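Local coordinates for uncharacterized protein (Bacteroides uniformis, PDB 4Q53) that is of unknown function but adopts a cystatin-like fold of the NTF2 clan, in which a curved mixed sheet packs against helices, at residues Y23-N34 / V99-K107. Numbering follows the deposited sequence. Where two conformers were deposited one is given.
Sequences YLGDKVDLIIQN and VIHQIRIDK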
# COMPACT_ATOMS: atom_id res chain seq x y z
N TYR A 23 -4.48 7.21 -4.82
CA TYR A 23 -3.11 7.61 -4.45
C TYR A 23 -1.90 6.95 -5.12
O TYR A 23 -0.77 7.23 -4.76
CB TYR A 23 -3.03 7.41 -2.93
CG TYR A 23 -4.27 7.95 -2.27
CD1 TYR A 23 -4.44 9.32 -2.12
CD2 TYR A 23 -5.31 7.11 -1.88
CE1 TYR A 23 -5.58 9.84 -1.54
CE2 TYR A 23 -6.47 7.63 -1.29
CZ TYR A 23 -6.60 9.00 -1.14
OH TYR A 23 -7.72 9.53 -0.57
N LEU A 24 -2.13 6.10 -6.09
CA LEU A 24 -1.04 5.40 -6.75
C LEU A 24 -0.32 6.29 -7.76
O LEU A 24 -0.95 7.08 -8.46
CB LEU A 24 -1.55 4.13 -7.45
CG LEU A 24 -2.10 3.01 -6.55
CD1 LEU A 24 -2.68 1.89 -7.38
CD2 LEU A 24 -1.02 2.49 -5.62
N GLY A 25 1.01 6.20 -7.80
CA GLY A 25 1.79 6.81 -8.86
C GLY A 25 1.56 6.12 -10.19
O GLY A 25 0.92 5.07 -10.26
N ASP A 26 2.08 6.71 -11.26
CA ASP A 26 1.87 6.14 -12.58
C ASP A 26 2.65 4.85 -12.77
O ASP A 26 2.30 4.03 -13.61
CB ASP A 26 2.21 7.17 -13.65
CG ASP A 26 1.18 8.31 -13.72
OD1 ASP A 26 0.00 8.09 -13.37
OD2 ASP A 26 1.56 9.42 -14.14
N LYS A 27 3.72 4.71 -12.00
CA LYS A 27 4.52 3.49 -11.93
C LYS A 27 4.70 3.15 -10.46
O LYS A 27 5.06 4.02 -9.67
CB LYS A 27 5.90 3.69 -12.57
CG LYS A 27 5.88 3.99 -14.06
CD LYS A 27 5.49 2.76 -14.88
CE LYS A 27 5.61 3.03 -16.37
NZ LYS A 27 5.18 1.84 -17.17
N VAL A 28 4.44 1.91 -10.10
CA VAL A 28 4.52 1.46 -8.72
C VAL A 28 5.29 0.16 -8.68
O VAL A 28 4.97 -0.79 -9.39
CB VAL A 28 3.12 1.22 -8.12
CG1 VAL A 28 3.23 0.82 -6.67
CG2 VAL A 28 2.26 2.46 -8.27
N ASP A 29 6.29 0.12 -7.81
CA ASP A 29 6.96 -1.13 -7.51
C ASP A 29 6.21 -1.85 -6.40
O ASP A 29 6.04 -1.30 -5.31
CB ASP A 29 8.40 -0.85 -7.10
CG ASP A 29 9.21 -0.29 -8.23
OD1 ASP A 29 9.12 -0.85 -9.34
OD2 ASP A 29 9.91 0.72 -8.03
N LEU A 30 5.78 -3.06 -6.69
CA LEU A 30 5.14 -3.90 -5.70
C LEU A 30 6.07 -5.04 -5.34
O LEU A 30 6.71 -5.62 -6.22
CB LEU A 30 3.82 -4.46 -6.24
CG LEU A 30 2.82 -3.39 -6.69
CD1 LEU A 30 1.65 -4.04 -7.40
CD2 LEU A 30 2.36 -2.56 -5.51
N ILE A 31 6.16 -5.33 -4.05
CA ILE A 31 6.89 -6.52 -3.61
C ILE A 31 5.98 -7.21 -2.61
O ILE A 31 5.87 -6.77 -1.47
CB ILE A 31 8.27 -6.21 -2.98
CG1 ILE A 31 9.12 -5.31 -3.87
CG2 ILE A 31 9.02 -7.51 -2.74
CD1 ILE A 31 8.98 -3.85 -3.58
N ILE A 32 5.33 -8.28 -3.03
CA ILE A 32 4.30 -8.92 -2.24
C ILE A 32 4.71 -10.35 -2.05
O ILE A 32 4.81 -11.09 -3.02
CB ILE A 32 2.93 -8.85 -2.94
CG1 ILE A 32 2.55 -7.39 -3.22
CG2 ILE A 32 1.89 -9.54 -2.12
CD1 ILE A 32 1.23 -7.20 -3.88
N GLN A 33 4.97 -10.76 -0.81
CA GLN A 33 5.51 -12.10 -0.57
C GLN A 33 6.72 -12.39 -1.45
O GLN A 33 6.84 -13.46 -2.05
CB GLN A 33 4.44 -13.18 -0.78
CG GLN A 33 3.42 -13.26 0.33
CD GLN A 33 4.08 -13.24 1.70
OE1 GLN A 33 4.16 -12.18 2.32
NE2 GLN A 33 4.59 -14.39 2.15
N ASN A 34 7.61 -11.42 -1.53
CA ASN A 34 8.86 -11.55 -2.27
C ASN A 34 8.70 -11.65 -3.77
O ASN A 34 9.67 -11.91 -4.46
CB ASN A 34 9.74 -12.69 -1.74
CG ASN A 34 10.43 -12.35 -0.44
OD1 ASN A 34 10.69 -11.19 -0.14
ND2 ASN A 34 10.72 -13.36 0.34
N VAL A 99 2.43 10.62 -3.95
CA VAL A 99 1.83 9.43 -4.55
C VAL A 99 2.67 8.22 -4.19
O VAL A 99 3.87 8.32 -3.93
CB VAL A 99 1.71 9.55 -6.10
CG1 VAL A 99 0.78 10.70 -6.46
CG2 VAL A 99 3.07 9.73 -6.73
N ILE A 100 2.03 7.06 -4.19
CA ILE A 100 2.73 5.84 -3.87
C ILE A 100 3.62 5.39 -5.01
O ILE A 100 3.15 5.22 -6.15
CB ILE A 100 1.74 4.69 -3.55
CG1 ILE A 100 0.91 5.06 -2.32
CG2 ILE A 100 2.48 3.39 -3.27
CD1 ILE A 100 -0.28 4.17 -2.13
N HIS A 101 4.88 5.15 -4.68
CA HIS A 101 5.87 4.67 -5.62
C HIS A 101 6.28 3.21 -5.34
O HIS A 101 6.74 2.51 -6.24
CB HIS A 101 7.10 5.57 -5.54
CG HIS A 101 8.25 5.10 -6.35
ND1 HIS A 101 8.20 4.95 -7.72
CD2 HIS A 101 9.51 4.75 -5.98
CE1 HIS A 101 9.37 4.52 -8.16
NE2 HIS A 101 10.18 4.40 -7.12
N GLN A 102 6.13 2.76 -4.10
CA GLN A 102 6.46 1.37 -3.74
C GLN A 102 5.55 0.89 -2.63
O GLN A 102 5.29 1.63 -1.66
CB GLN A 102 7.93 1.23 -3.32
CG GLN A 102 8.37 -0.19 -2.95
CD GLN A 102 9.86 -0.32 -2.73
OE1 GLN A 102 10.30 -0.78 -1.70
NE2 GLN A 102 10.65 0.06 -3.73
N ILE A 103 5.07 -0.35 -2.77
CA ILE A 103 4.35 -1.05 -1.71
C ILE A 103 5.06 -2.38 -1.49
O ILE A 103 5.21 -3.16 -2.43
CB ILE A 103 2.88 -1.35 -2.09
CG1 ILE A 103 2.16 -0.04 -2.45
CG2 ILE A 103 2.19 -2.11 -0.98
CD1 ILE A 103 0.72 -0.23 -2.88
N ARG A 104 5.46 -2.63 -0.25
CA ARG A 104 6.01 -3.90 0.17
C ARG A 104 5.03 -4.52 1.15
O ARG A 104 4.58 -3.85 2.09
CB ARG A 104 7.38 -3.73 0.82
CG ARG A 104 8.02 -5.04 1.25
CD ARG A 104 9.38 -4.87 1.95
NE ARG A 104 9.64 -6.05 2.77
CZ ARG A 104 9.42 -6.15 4.09
NH1 ARG A 104 9.01 -5.11 4.82
NH2 ARG A 104 9.64 -7.30 4.69
N ILE A 105 4.73 -5.80 0.96
CA ILE A 105 3.83 -6.53 1.84
C ILE A 105 4.53 -7.85 2.14
O ILE A 105 4.86 -8.62 1.24
CB ILE A 105 2.47 -6.79 1.16
CG1 ILE A 105 1.79 -5.46 0.83
CG2 ILE A 105 1.59 -7.68 2.06
CD1 ILE A 105 0.47 -5.60 0.11
N ASP A 106 4.76 -8.11 3.42
CA ASP A 106 5.48 -9.31 3.83
C ASP A 106 4.81 -10.01 4.98
O ASP A 106 4.51 -9.39 6.01
CB ASP A 106 6.90 -9.02 4.18
CG ASP A 106 7.71 -10.29 4.15
OD1 ASP A 106 7.95 -10.80 3.02
OD2 ASP A 106 8.00 -10.85 5.22
N LYS A 107 4.53 -11.29 4.81
CA LYS A 107 3.81 -12.04 5.81
C LYS A 107 4.62 -12.19 7.06
O LYS A 107 5.80 -12.47 7.00
CB LYS A 107 3.44 -13.43 5.27
CG LYS A 107 2.43 -14.18 6.13
CD LYS A 107 2.05 -15.53 5.51
CE LYS A 107 1.08 -16.28 6.41
NZ LYS A 107 1.66 -16.55 7.77
O HOH W 1 10.53 1.90 -5.80
O HOH W 2 6.72 -13.88 4.85
O HOH W 3 7.56 -9.27 0.34
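Leu30, in one of its two deposited conformers, and Ile103 meet side by side on the buried face of a parallel strand pair, with Leu30 CD2 lying 3.7 Å from Ile103 CB. Leu30 CG sits beside its own backbone N (chi1 -57°), and an extended chi2 (171°) completes the placing of this methyl. On the same face the Leu24 and Ile100 side chains cross obliquely, CD2 of Leu24 3.9 Å from CD1 of Ile100. The opposite face is more polar: Ile31 CD1 rests on the amide carbon CD of Gln102, 3.7 Å away, and a water accepts from Gln102 NE2 while donating to Asp29 OD2. The other carboxylate oxygen, Asp29 OD1, is hydrogen-bonded to ND1 of His38 on strand 35-40.

Beneath these side chains runs the parallel ladder; Ile103 N to Asp29 O, at 2.9 Å, is typical. The corner at Asp26 and Lys27 interrupts it, and Gly25 N hydrogen-bonds to Ile100 O on the near side. Gln33 N to Ile105 O continues it, and in the modelled conformer the Gln33 side chain, bent at chi2, brings OE1 to Lys107 N at 2.7 Å, in the carbonyl plane, though the hydrogen bond is bent, 138° at the hydrogen.

Helix 41-54 packs over the apolar face through Thr47 and Phe51. Backbone N and O of Asp29 and Ile31 are all paired with strand 99-107, while His38 and water satisfy the Asp29 carboxylate.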